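Local coordinates for protein phospholipase C-beta (PLC-beta) (Sepia officinalis, PDB 3QR0) that is a multidomain phospholipase C-beta that joins PH, EF-hand, TIM-barrel and C2 modules in one chain and binds a calcium ion, at residues Y69-C75 and V106-Y112; K27-E33 and T120-E125; A194-I198 and K220-L225; D187-I191 and N695-P699. Residue numbers count along the deposited sequence, not the author numbering.

Contact 1: Y69-C75 and V106-Y112; sequences YVRDIRC and VTICHGY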
loop_
_atom_site.group_PDB
_atom_site.type_symbol
_atom_site.label_atom_id
_atom_site.label_comp_id
_atom_site.label_asym_id
_atom_site.label_seq_id
_atom_site.Cartn_x
_atom_site.Cartn_y
_atom_site.Cartn_z
ATOM N N TYR A 69 7.989 9.379 2.273
ATOM C CA TYR A 69 7.575 9.660 0.897
ATOM C C TYR A 69 8.686 9.430 -0.134
ATOM O O TYR A 69 8.520 9.744 -1.309
ATOM C CB TYR A 69 7.005 11.075 0.827
ATOM C CG TYR A 69 6.002 11.314 1.941
ATOM C CD1 TYR A 69 4.844 10.547 2.028
ATOM C CD2 TYR A 69 6.231 12.271 2.926
ATOM C CE1 TYR A 69 3.935 10.730 3.061
ATOM C CE2 TYR A 69 5.326 12.463 3.965
ATOM C CZ TYR A 69 4.183 11.692 4.026
ATOM O OH TYR A 69 3.280 11.881 5.047
ATOM N N VAL A 70 9.808 8.858 0.300
ATOM C CA VAL A 70 10.876 8.492 -0.627
ATOM C C VAL A 70 10.447 7.231 -1.375
ATOM O O VAL A 70 9.970 6.266 -0.768
ATOM C CB VAL A 70 12.230 8.292 0.088
ATOM C CG1 VAL A 70 13.208 7.540 -0.809
ATOM C CG2 VAL A 70 12.802 9.652 0.504
ATOM N N ARG A 71 10.586 7.269 -2.697
ATOM C CA ARG A 71 10.102 6.200 -3.573
ATOM C C ARG A 71 11.225 5.324 -4.086
ATOM O O ARG A 71 11.079 4.107 -4.205
ATOM C CB ARG A 71 9.344 6.810 -4.757
ATOM C CG ARG A 71 8.109 7.600 -4.350
ATOM C CD ARG A 71 7.043 6.707 -3.768
ATOM N NE ARG A 71 5.950 7.457 -3.156
ATOM C CZ ARG A 71 4.823 6.914 -2.701
ATOM N NH1 ARG A 71 4.611 5.607 -2.792
ATOM N NH2 ARG A 71 3.895 7.689 -2.159
ATOM N N ASP A 72 12.350 5.942 -4.406
ATOM C CA ASP A 72 13.504 5.194 -4.843
ATOM C C ASP A 72 14.764 6.012 -4.624
ATOM O O ASP A 72 14.714 7.239 -4.527
ATOM C CB ASP A 72 13.366 4.824 -6.323
ATOM C CG ASP A 72 14.110 3.543 -6.689
ATOM O OD1 ASP A 72 14.821 2.963 -5.834
ATOM O OD2 ASP A 72 13.985 3.114 -7.854
ATOM N N ILE A 73 15.879 5.302 -4.514
ATOM C CA ILE A 73 17.195 5.899 -4.536
ATOM C C ILE A 73 18.051 4.981 -5.392
ATOM O O ILE A 73 18.031 3.758 -5.216
ATOM C CB ILE A 73 17.780 6.119 -3.115
ATOM C CG1 ILE A 73 19.208 6.663 -3.200
ATOM C CG2 ILE A 73 17.708 4.846 -2.281
ATOM C CD1 ILE A 73 19.732 7.212 -1.886
ATOM N N ARG A 74 18.759 5.578 -6.348
ATOM C CA ARG A 74 19.514 4.834 -7.356
ATOM C C ARG A 74 20.929 5.363 -7.442
ATOM O O ARG A 74 21.171 6.537 -7.178
ATOM C CB ARG A 74 18.858 4.992 -8.725
ATOM C CG ARG A 74 17.459 4.461 -8.793
ATOM C CD ARG A 74 16.664 5.052 -9.933
ATOM N NE ARG A 74 15.246 4.801 -9.709
ATOM C CZ ARG A 74 14.252 5.341 -10.408
ATOM N NH1 ARG A 74 14.496 6.157 -11.428
ATOM N NH2 ARG A 74 13.003 5.040 -10.081
ATOM N N CYS A 75 21.860 4.499 -7.826
ATOM C CA CYS A 75 23.246 4.906 -7.988
ATOM C C CYS A 75 23.863 4.275 -9.223
ATOM O O CYS A 75 23.265 3.403 -9.853
ATOM C CB CYS A 75 24.061 4.546 -6.744
ATOM S SG CYS A 75 24.243 2.764 -6.450
ATOM N N VAL A 106 24.101 9.659 -7.293
ATOM C CA VAL A 106 22.967 9.115 -6.569
ATOM C C VAL A 106 21.748 9.978 -6.886
ATOM O O VAL A 106 21.817 11.203 -6.804
ATOM C CB VAL A 106 23.204 9.120 -5.045
ATOM C CG1 VAL A 106 21.932 8.689 -4.294
ATOM C CG2 VAL A 106 24.371 8.218 -4.690
ATOM N N THR A 107 20.643 9.329 -7.247
ATOM C CA THR A 107 19.397 10.014 -7.589
ATOM C C THR A 107 18.299 9.520 -6.665
ATOM O O THR A 107 18.124 8.316 -6.504
ATOM C CB THR A 107 18.977 9.712 -9.040
ATOM O OG1 THR A 107 20.010 10.119 -9.935
ATOM C CG2 THR A 107 17.698 10.437 -9.405
ATOM N N ILE A 108 17.577 10.452 -6.054
ATOM C CA ILE A 108 16.475 10.115 -5.163
ATOM C C ILE A 108 15.184 10.657 -5.770
ATOM O O ILE A 108 15.145 11.802 -6.225
ATOM C CB ILE A 108 16.673 10.726 -3.762
ATOM C CG1 ILE A 108 18.057 10.382 -3.205
ATOM C CG2 ILE A 108 15.585 10.240 -2.801
ATOM C CD1 ILE A 108 18.382 11.070 -1.879
ATOM N N CYS A 109 14.139 9.834 -5.811
ATOM C CA CYS A 109 12.810 10.348 -6.132
ATOM C C CYS A 109 11.863 10.162 -4.962
ATOM O O CYS A 109 11.879 9.135 -4.275
ATOM C CB CYS A 109 12.233 9.737 -7.408
ATOM S SG CYS A 109 12.084 7.966 -7.435
ATOM N N HIS A 110 11.043 11.183 -4.754
ATOM C CA HIS A 110 10.156 11.268 -3.611
ATOM C C HIS A 110 8.852 11.929 -4.025
ATOM O O HIS A 110 8.819 12.783 -4.918
ATOM C CB HIS A 110 10.813 12.053 -2.465
ATOM C CG HIS A 110 11.688 13.184 -2.921
ATOM N ND1 HIS A 110 11.245 14.488 -2.993
ATOM C CD2 HIS A 110 12.982 13.205 -3.325
ATOM C CE1 HIS A 110 12.225 15.262 -3.426
ATOM N NE2 HIS A 110 13.289 14.507 -3.639
ATOM N N GLY A 111 7.774 11.522 -3.369
ATOM C CA GLY A 111 6.487 12.133 -3.606
ATOM C C GLY A 111 5.436 11.581 -2.674
ATOM O O GLY A 111 5.457 10.392 -2.329
ATOM N N TYR A 112 4.522 12.454 -2.267
ATOM C CA TYR A 112 3.367 12.077 -1.451
ATOM C C TYR A 112 2.630 10.897 -2.092
ATOM O O TYR A 112 2.287 9.931 -1.417
ATOM C CB TYR A 112 2.437 13.280 -1.297
ATOM C CG TYR A 112 1.451 13.172 -0.167
ATOM C CD1 TYR A 112 1.886 13.011 1.147
ATOM C CD2 TYR A 112 0.080 13.258 -0.399
ATOM C CE1 TYR A 112 0.985 12.929 2.197
ATOM C CE2 TYR A 112 -0.830 13.181 0.650
ATOM C CZ TYR A 112 -0.365 13.011 1.943
ATOM O OH TYR A 112 -1.247 12.926 2.993
#

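Contact 2: K27-E33 and T120-E125; sequences KFLKWEE and THLVAE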
loop_
_atom_site.group_PDB
_atom_site.type_symbol
_atom_site.label_atom_id
_atom_site.label_comp_id
_atom_site.label_asym_id
_atom_site.label_seq_id
_atom_site.Cartn_x
_atom_site.Cartn_y
_atom_site.Cartn_z
ATOM N N LYS A 27 29.786 13.636 2.651
ATOM C CA LYS A 27 29.806 14.826 1.814
ATOM C C LYS A 27 29.302 14.471 0.421
ATOM O O LYS A 27 29.682 13.444 -0.141
ATOM C CB LYS A 27 31.222 15.406 1.752
ATOM C CG LYS A 27 31.785 15.769 3.127
ATOM C CD LYS A 27 33.316 15.827 3.161
ATOM C CE LYS A 27 33.857 17.233 2.971
ATOM N NZ LYS A 27 35.240 17.375 3.514
ATOM N N PHE A 28 28.416 15.307 -0.112
ATOM C CA PHE A 28 27.901 15.146 -1.472
ATOM C C PHE A 28 27.846 16.498 -2.152
ATOM O O PHE A 28 27.689 17.519 -1.488
ATOM C CB PHE A 28 26.474 14.596 -1.464
ATOM C CG PHE A 28 26.350 13.178 -0.981
ATOM C CD1 PHE A 28 26.286 12.126 -1.888
ATOM C CD2 PHE A 28 26.241 12.899 0.375
ATOM C CE1 PHE A 28 26.144 10.814 -1.452
ATOM C CE2 PHE A 28 26.101 11.589 0.824
ATOM C CZ PHE A 28 26.054 10.544 -0.094
ATOM N N LEU A 29 27.960 16.504 -3.476
ATOM C CA LEU A 29 27.608 17.689 -4.247
ATOM C C LEU A 29 26.157 17.536 -4.675
ATOM O O LEU A 29 25.778 16.510 -5.233
ATOM C CB LEU A 29 28.507 17.869 -5.471
ATOM C CG LEU A 29 29.943 18.327 -5.212
ATOM C CD1 LEU A 29 30.662 18.592 -6.541
ATOM C CD2 LEU A 29 30.010 19.570 -4.323
ATOM N N LYS A 30 25.350 18.553 -4.388
ATOM C CA LYS A 30 23.934 18.555 -4.748
ATOM C C LYS A 30 23.711 19.501 -5.921
ATOM O O LYS A 30 24.232 20.608 -5.928
ATOM C CB LYS A 30 23.101 19.003 -3.547
ATOM C CG LYS A 30 21.606 18.993 -3.771
ATOM C CD LYS A 30 20.871 19.500 -2.542
ATOM C CE LYS A 30 19.381 19.195 -2.634
ATOM N NZ LYS A 30 18.756 19.892 -3.788
ATOM N N TRP A 31 22.929 19.060 -6.905
ATOM C CA TRP A 31 22.601 19.892 -8.065
ATOM C C TRP A 31 21.140 19.696 -8.474
ATOM O O TRP A 31 20.492 18.738 -8.050
ATOM C CB TRP A 31 23.536 19.573 -9.235
ATOM C CG TRP A 31 23.442 18.158 -9.714
ATOM C CD1 TRP A 31 24.059 17.065 -9.172
ATOM C CD2 TRP A 31 22.686 17.677 -10.832
ATOM N NE1 TRP A 31 23.727 15.938 -9.879
ATOM C CE2 TRP A 31 22.888 16.286 -10.905
ATOM C CE3 TRP A 31 21.845 18.290 -11.771
ATOM C CZ2 TRP A 31 22.285 15.492 -11.881
ATOM C CZ3 TRP A 31 21.248 17.504 -12.744
ATOM C CH2 TRP A 31 21.473 16.116 -12.793
ATOM N N GLU A 32 20.634 20.617 -9.289
ATOM C CA GLU A 32 19.245 20.594 -9.752
ATOM C C GLU A 32 19.175 20.695 -11.265
ATOM O O GLU A 32 19.994 21.366 -11.881
ATOM C CB GLU A 32 18.479 21.781 -9.176
ATOM C CG GLU A 32 18.244 21.726 -7.687
ATOM C CD GLU A 32 17.477 22.940 -7.188
ATOM O OE1 GLU A 32 16.713 23.537 -7.982
ATOM O OE2 GLU A 32 17.633 23.293 -5.999
ATOM N N GLU A 33 18.181 20.040 -11.859
ATOM C CA GLU A 33 17.879 20.228 -13.278
ATOM C C GLU A 33 17.403 21.654 -13.518
ATOM O O GLU A 33 16.631 22.198 -12.720
ATOM C CB GLU A 33 16.788 19.260 -13.741
ATOM C CG GLU A 33 17.245 17.835 -13.944
ATOM C CD GLU A 33 16.104 16.915 -14.343
ATOM O OE1 GLU A 33 15.030 16.975 -13.706
ATOM O OE2 GLU A 33 16.278 16.118 -15.289
ATOM N N THR A 120 15.905 14.552 -6.192
ATOM C CA THR A 120 17.106 15.096 -5.567
ATOM C C THR A 120 18.312 14.393 -6.193
ATOM O O THR A 120 18.330 13.161 -6.298
ATOM C CB THR A 120 17.076 14.872 -4.040
ATOM O OG1 THR A 120 15.890 15.467 -3.494
ATOM C CG2 THR A 120 18.306 15.475 -3.367
ATOM N N HIS A 121 19.302 15.176 -6.619
ATOM C CA HIS A 121 20.454 14.649 -7.344
ATOM C C HIS A 121 21.742 14.959 -6.595
ATOM O O HIS A 121 21.984 16.107 -6.213
ATOM C CB HIS A 121 20.533 15.245 -8.746
ATOM C CG HIS A 121 19.276 15.099 -9.542
ATOM N ND1 HIS A 121 18.883 13.899 -10.098
ATOM C CD2 HIS A 121 18.331 16.003 -9.888
ATOM C CE1 HIS A 121 17.747 14.074 -10.754
ATOM N NE2 HIS A 121 17.390 15.341 -10.639
ATOM N N LEU A 122 22.569 13.931 -6.415
ATOM C CA LEU A 122 23.772 14.020 -5.591
ATOM C C LEU A 122 24.956 13.359 -6.277
ATOM O O LEU A 122 24.770 12.412 -7.037
ATOM C CB LEU A 122 23.538 13.313 -4.261
ATOM C CG LEU A 122 22.356 13.804 -3.433
ATOM C CD1 LEU A 122 22.078 12.846 -2.280
ATOM C CD2 LEU A 122 22.631 15.210 -2.930
ATOM N N VAL A 123 26.162 13.865 -5.998
ATOM C CA VAL A 123 27.407 13.206 -6.398
ATOM C C VAL A 123 28.194 12.878 -5.129
ATOM O O VAL A 123 28.528 13.780 -4.358
ATOM C CB VAL A 123 28.263 14.102 -7.316
ATOM C CG1 VAL A 123 29.505 13.344 -7.810
ATOM C CG2 VAL A 123 27.435 14.619 -8.496
ATOM N N ALA A 124 28.457 11.591 -4.902
ATOM C CA ALA A 124 29.272 11.145 -3.767
ATOM C C ALA A 124 30.756 11.311 -4.099
ATOM O O ALA A 124 31.104 11.577 -5.244
ATOM C CB ALA A 124 28.970 9.688 -3.429
ATOM N N GLU A 125 31.617 11.148 -3.095
ATOM C CA GLU A 125 33.070 11.225 -3.297
ATOM C C GLU A 125 33.619 9.990 -4.008
ATOM O O GLU A 125 34.694 10.044 -4.604
ATOM C CB GLU A 125 33.801 11.372 -1.963
ATOM C CG GLU A 125 33.669 12.730 -1.299
ATOM C CD GLU A 125 34.137 12.699 0.142
ATOM O OE1 GLU A 125 33.588 11.887 0.922
ATOM O OE2 GLU A 125 35.051 13.474 0.492
HETATM O O HOH W 1 32.169 12.042 3.256
HETATM O O HOH W 2 30.941 10.996 -0.334
HETATM O O HOH W 3 18.801 17.966 -6.149
HETATM O O HOH W 4 16.025 18.124 -3.071
HETATM O O HOH W 5 23.902 13.100 -9.542
HETATM O O HOH W 6 14.472 17.012 -11.240
#

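Contact 3: A194-I198 and K220-L225; sequences ALEKI and KFYLAL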
loop_
_atom_site.group_PDB
_atom_site.type_symbol
_atom_site.label_atom_id
_atom_site.label_comp_id
_atom_site.label_asym_id
_atom_site.label_seq_id
_atom_site.Cartn_x
_atom_site.Cartn_y
_atom_site.Cartn_z
ATOM N N ALA A 194 1.068 24.641 26.521
ATOM C CA ALA A 194 1.468 23.279 26.886
ATOM C C ALA A 194 2.942 23.214 27.285
ATOM O O ALA A 194 3.294 22.545 28.251
ATOM C CB ALA A 194 1.184 22.310 25.738
ATOM N N LEU A 195 3.796 23.911 26.538
ATOM C CA LEU A 195 5.222 23.996 26.866
ATOM C C LEU A 195 5.409 24.653 28.233
ATOM O O LEU A 195 6.247 24.227 29.030
ATOM C CB LEU A 195 5.981 24.796 25.801
ATOM C CG LEU A 195 6.034 24.220 24.381
ATOM C CD1 LEU A 195 6.584 25.256 23.406
ATOM C CD2 LEU A 195 6.857 22.941 24.325
ATOM N N GLU A 196 4.614 25.689 28.494
ATOM C CA GLU A 196 4.647 26.392 29.773
ATOM C C GLU A 196 4.249 25.467 30.922
ATOM O O GLU A 196 4.930 25.413 31.941
ATOM C CB GLU A 196 3.724 27.613 29.730
ATOM C CG GLU A 196 3.987 28.642 30.817
ATOM C CD GLU A 196 3.128 29.887 30.659
ATOM O OE1 GLU A 196 2.046 29.797 30.033
ATOM O OE2 GLU A 196 3.533 30.959 31.159
ATOM N N LYS A 197 3.154 24.730 30.741
ATOM C CA LYS A 197 2.653 23.800 31.760
ATOM C C LYS A 197 3.679 22.731 32.150
ATOM O O LYS A 197 3.733 22.310 33.305
ATOM C CB LYS A 197 1.369 23.126 31.267
ATOM C CG LYS A 197 0.685 22.246 32.298
ATOM C CD LYS A 197 -0.733 21.901 31.868
ATOM C CE LYS A 197 -1.493 21.178 32.972
ATOM N NZ LYS A 197 -2.923 20.973 32.607
ATOM N N ILE A 198 4.486 22.306 31.181
ATOM C CA ILE A 198 5.520 21.288 31.402
ATOM C C ILE A 198 6.744 21.840 32.140
ATOM O O ILE A 198 7.485 21.080 32.771
ATOM C CB ILE A 198 5.966 20.658 30.051
ATOM C CG1 ILE A 198 4.826 19.831 29.452
ATOM C CG2 ILE A 198 7.208 19.789 30.220
ATOM C CD1 ILE A 198 4.334 18.724 30.351
ATOM N N LYS A 220 4.982 13.923 28.102
ATOM C CA LYS A 220 4.235 14.776 29.036
ATOM C C LYS A 220 3.722 16.043 28.316
ATOM O O LYS A 220 2.668 16.575 28.652
ATOM C CB LYS A 220 5.104 15.143 30.251
ATOM C CG LYS A 220 4.311 15.443 31.521
ATOM C CD LYS A 220 5.221 15.796 32.704
ATOM C CE LYS A 220 4.425 16.458 33.827
ATOM N NZ LYS A 220 5.274 16.866 34.988
ATOM N N PHE A 221 4.466 16.508 27.312
ATOM C CA PHE A 221 4.015 17.606 26.450
ATOM C C PHE A 221 2.773 17.198 25.647
ATOM O O PHE A 221 1.821 17.969 25.554
ATOM C CB PHE A 221 5.162 18.073 25.541
ATOM C CG PHE A 221 4.735 18.957 24.395
ATOM C CD1 PHE A 221 4.129 20.181 24.628
ATOM C CD2 PHE A 221 4.989 18.580 23.083
ATOM C CE1 PHE A 221 3.757 21.003 23.569
ATOM C CE2 PHE A 221 4.622 19.394 22.022
ATOM C CZ PHE A 221 4.004 20.607 22.265
ATOM N N TYR A 222 2.785 15.988 25.086
ATOM C CA TYR A 222 1.600 15.420 24.426
ATOM C C TYR A 222 0.393 15.434 25.369
ATOM O O TYR A 222 -0.692 15.863 24.983
ATOM C CB TYR A 222 1.865 13.980 23.949
ATOM C CG TYR A 222 0.694 13.329 23.231
ATOM C CD1 TYR A 222 0.639 13.287 21.844
ATOM C CD2 TYR A 222 -0.353 12.744 23.944
ATOM C CE1 TYR A 222 -0.431 12.692 21.183
ATOM C CE2 TYR A 222 -1.429 12.149 23.293
ATOM C CZ TYR A 222 -1.461 12.126 21.910
ATOM O OH TYR A 222 -2.519 11.545 21.252
ATOM N N LEU A 223 0.599 14.967 26.602
ATOM C CA LEU A 223 -0.469 14.939 27.608
ATOM C C LEU A 223 -1.003 16.341 27.901
ATOM O O LEU A 223 -2.209 16.527 28.062
ATOM C CB LEU A 223 0.021 14.292 28.910
ATOM C CG LEU A 223 0.461 12.827 28.852
ATOM C CD1 LEU A 223 0.954 12.359 30.227
ATOM C CD2 LEU A 223 -0.672 11.948 28.357
ATOM N N ALA A 224 -0.098 17.316 27.966
ATOM C CA ALA A 224 -0.464 18.717 28.192
ATOM C C ALA A 224 -1.130 19.379 26.982
ATOM O O ALA A 224 -1.899 20.328 27.149
ATOM C CB ALA A 224 0.767 19.521 28.599
ATOM N N LEU A 225 -0.825 18.901 25.776
ATOM C CA LEU A 225 -1.310 19.538 24.551
ATOM C C LEU A 225 -2.714 19.096 24.170
ATOM O O LEU A 225 -3.616 19.923 24.044
ATOM C CB LEU A 225 -0.363 19.265 23.377
ATOM C CG LEU A 225 -0.771 19.903 22.040
ATOM C CD1 LEU A 225 -0.937 21.413 22.197
ATOM C CD2 LEU A 225 0.242 19.582 20.951
#

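Contact 4: D187-I191 and N695-P699; sequences DRARI and NGMDP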
loop_
_atom_site.group_PDB
_atom_site.type_symbol
_atom_site.label_atom_id
_atom_site.label_comp_id
_atom_site.label_asym_id
_atom_site.label_seq_id
_atom_site.Cartn_x
_atom_site.Cartn_y
_atom_site.Cartn_z
ATOM N N ASP A 187 -3.815 27.333 17.598
ATOM C CA ASP A 187 -3.116 26.086 17.912
ATOM C C ASP A 187 -1.684 26.340 18.383
ATOM O O ASP A 187 -1.174 25.629 19.251
ATOM C CB ASP A 187 -3.125 25.151 16.701
ATOM C CG ASP A 187 -4.526 24.694 16.324
ATOM O OD1 ASP A 187 -5.507 25.186 16.931
ATOM O OD2 ASP A 187 -4.649 23.845 15.416
ATOM N N ARG A 188 -1.042 27.356 17.808
ATOM C CA ARG A 188 0.286 27.778 18.248
ATOM C C ARG A 188 0.250 28.296 19.685
ATOM O O ARG A 188 1.204 28.101 20.441
ATOM C CB ARG A 188 0.855 28.843 17.305
ATOM C CG ARG A 188 1.391 28.267 16.010
ATOM C CD ARG A 188 1.641 29.337 14.969
ATOM N NE ARG A 188 2.542 28.840 13.930
ATOM C CZ ARG A 188 3.874 28.934 13.954
ATOM N NH1 ARG A 188 4.509 29.527 14.963
ATOM N NH2 ARG A 188 4.579 28.432 12.949
ATOM N N ALA A 189 -0.853 28.944 20.054
ATOM C CA ALA A 189 -1.072 29.390 21.431
ATOM C C ALA A 189 -1.232 28.198 22.375
ATOM O O ALA A 189 -0.722 28.221 23.499
ATOM C CB ALA A 189 -2.296 30.302 21.511
ATOM N N ARG A 190 -1.946 27.165 21.922
ATOM C CA ARG A 190 -2.106 25.936 22.706
ATOM C C ARG A 190 -0.749 25.286 22.953
ATOM O O ARG A 190 -0.442 24.872 24.074
ATOM C CB ARG A 190 -3.026 24.939 21.995
ATOM C CG ARG A 190 -4.492 25.348 21.950
ATOM C CD ARG A 190 -5.346 24.271 21.285
ATOM N NE ARG A 190 -5.367 23.032 22.064
ATOM C CZ ARG A 190 -5.966 21.904 21.688
ATOM N NH1 ARG A 190 -6.610 21.829 20.529
ATOM N NH2 ARG A 190 -5.919 20.837 22.482
ATOM N N ILE A 191 0.060 25.218 21.901
ATOM C CA ILE A 191 1.401 24.653 21.992
ATOM C C ILE A 191 2.249 25.409 23.020
ATOM O O ILE A 191 2.879 24.790 23.872
ATOM C CB ILE A 191 2.093 24.627 20.608
ATOM C CG1 ILE A 191 1.440 23.560 19.720
ATOM C CG2 ILE A 191 3.583 24.355 20.755
ATOM C CD1 ILE A 191 1.739 23.718 18.245
ATOM N N ASN A 695 -11.322 22.261 14.225
ATOM C CA ASN A 695 -10.380 21.528 15.063
ATOM C C ASN A 695 -9.655 20.490 14.218
ATOM O O ASN A 695 -10.225 19.462 13.863
ATOM C CB ASN A 695 -11.104 20.866 16.240
ATOM C CG ASN A 695 -10.147 20.309 17.292
ATOM O OD1 ASN A 695 -8.931 20.246 17.085
ATOM N ND2 ASN A 695 -10.701 19.893 18.429
ATOM N N GLY A 696 -8.404 20.785 13.881
ATOM C CA GLY A 696 -7.556 19.857 13.149
ATOM C C GLY A 696 -6.600 19.096 14.050
ATOM O O GLY A 696 -5.859 18.239 13.568
ATOM N N MET A 697 -6.620 19.399 15.350
ATOM C CA MET A 697 -5.627 18.875 16.292
ATOM C C MET A 697 -6.168 17.716 17.128
ATOM O O MET A 697 -5.502 16.689 17.266
ATOM C CB MET A 697 -5.121 20.002 17.204
ATOM C CG MET A 697 -3.978 19.615 18.139
ATOM S SD MET A 697 -3.211 21.052 18.937
ATOM C CE MET A 697 -2.166 21.653 17.608
ATOM N N ASP A 698 -7.363 17.874 17.688
ATOM C CA ASP A 698 -7.943 16.827 18.526
ATOM C C ASP A 698 -9.478 16.801 18.517
ATOM O O ASP A 698 -10.101 16.896 19.567
ATOM C CB ASP A 698 -7.390 16.927 19.960
ATOM C CG ASP A 698 -7.709 18.255 20.644
ATOM O OD1 ASP A 698 -8.282 19.163 20.009
ATOM O OD2 ASP A 698 -7.379 18.385 21.842
ATOM N N PRO A 699 -10.088 16.644 17.327
ATOM C CA PRO A 699 -11.550 16.570 17.250
ATOM C C PRO A 699 -12.095 15.362 18.009
ATOM O O PRO A 699 -11.517 14.282 17.924
ATOM C CB PRO A 699 -11.819 16.427 15.746
ATOM C CG PRO A 699 -10.552 15.860 15.179
ATOM C CD PRO A 699 -9.459 16.473 16.002
HETATM O O HOH W 7 -7.088 22.784 15.444
#

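Contact 1: Y69-C75 and V106-Y112
Two neighbouring antiparallel strands of the PH-domain sheet make this contact, with 70-75 as the outermost strand on its side and 106-110 as the next one in. Their axes approach to 4.5 Å at 166°. R74 and T107 form a hydrogen-bonded pair, R74 N to T107 O and T107 N to R74 O both at 2.8 Å. Beyond the non-hydrogen-bonded pair I73-I108, a classic beta bulge interrupts the ladder: R71 N (2.8 Å) and D72 N (3.2 Å) both donate to C109 O, so two residues of one strand face one of the other. The bulge shifts the register by one, and G111 N then reaches Y69 O at 2.8 Å. R71 uses the extra reach of its guanidinium to bond G111 O through NE and NH2, both 3.1 Å, while NH2 also bonds S754. V70, I73, V106 and I108, branched and hydrophobic, suit the apolar face they share, where I73 CG1 meets V106 CG1 at 3.6 Å. On the other face, R74 NE makes a salt bridge with D72 OD2 at 2.8 Å, and the small thiol of C109 fits beneath the R74 guanidinium. That face is buried too, and its charges are paired: E354 with R74 and K406 with D72, in the TIM-barrel region. Helix 127-141 packs on I73 and V106, helix 354-361 touches R71 and C109, and strand 118-124 continues the sheet beyond 106-110.

Contact 2: K27-E33 and T120-E125
L29 and V123 exchange a pair of backbone hydrogen bonds, L29 N to V123 O at 2.9 Å and V123 N to L29 O at 2.8 Å, and W31 N adds a longer one to H121 O at 3.2 Å. Waters extend this antiparallel pairing: one accepts from W31 NE1 (2.9 Å) and donates to L122 O (2.7 Å), and another joins K27 O to E125 N, 2.8 Å from each. The short strand axes lie at 142°. On the side of L29 and V123, the W31 six-membered ring and the H121 ring form an offset stack, centroids 4.6 Å apart, and H121 CB sits over the indole five-membered ring; flat rings suit the place, lying face over face. On the opposite face F28 fills space with L122 and A124, whose small CB lies 3.6 Å from F28 CE1. Within the PH domain, strand 26-31 runs between 39-45 and 118-124, helix 127-141 packs on F28 and A124, with W133 edge-to-face to F28, and helix 85-93 meets L29 and W31.

Contact 3: A194-I198 and K220-L225
Helices 185-198 and 215-225 of the EF-hand region meet through side-chain packing, with no hydrogen bond between these segments. Their axes pass 8.7 Å apart at 125°, close enough because alanines face each other: A194 CB lies 4.0 Å from A224 CB. I198 adopts the m,m rotamer, which folds its CD1 over the neighbouring helix, 3.2 Å from K220 O and 4.1 Å from A224 CB. F221, with chi1 in the t well, starts sideways yet swings its ring toward the partner; L195, in the m,t rotamer, lays CD2 over that ring's face, 4.1 Å from the centroid, a CH-pi contact, while A194 CB is 3.6 Å from F221 CE1. Both lysines extend all-t chains at the surface, so the K197 methylenes can brush A224 (CD to CB 4.3 Å) while the ammonium groups stay exposed. L181 of helix 174-181 also packs on F221 and L225. With no hydrogen bond or salt bridge between the segments, cohesion rests mainly on van der Waals fit and burial of apolar side chains.

Contact 4: D187-I191 and N695-P699
An interface between the EF-hand region and the C2 domain is built here, where helix 185-198 meets the loop that lies between strands 686-688 and 706-711. Its main polar link is a two-pronged salt bridge: R190 NH2 lies 2.9 Å from D698 OD2 and R190 NH1 3.2 Å from D698 OD1, both hydrogen bonds nearly straight. A planar guanidinium matches a carboxylate in just this side-by-side way, and arginine is long enough to span from helix to loop. The loop is braced by N695, whose OD1 accepts from M697 N at 3.0 Å, an Asx turn, and from D698 N at 2.9 Å, while its ND2 donates to D698 OD1 at 3.0 Å, which fixes the position of the carboxylate that R190 meets. M697, flexible and apolar, places SD over one face of the R190 guanidinium, 3.8 Å from NH1, and CE against D187 CB at 3.7 Å. A water accepts from G696 N (2.9 Å) and donates to D187 OD2 (2.7 Å), bridging the backbone of the loop to the helix. R190 NH2 also bonds L225 O, D698 OD2 accepts from E227 N, and L225 packs on M697 and I191, bringing helix 215-225 into the same junction.

Overall arrangement
From the N terminus, strand 26-31 pairs with 118-124 in contact 2, closing a loop that contains contact 1 entirely, where 70-75 pairs with 105-110. The two touch because strands 105-110 and 118-124 are sheet neighbours: I108 N meets T120 O, and H110 NE2 meets T120 OG1. Both lie in the PH domain. The chain then enters the EF-hand region, where helix 185-198 serves two contacts. Contact 3 closes a short loop onto helix 215-225, nested in the far longer one that contact 4 closes by bringing the C2 domain back to 187-191. These two meet at R190 and L225; about 36 Å separates the centres of contacts 1 and 3.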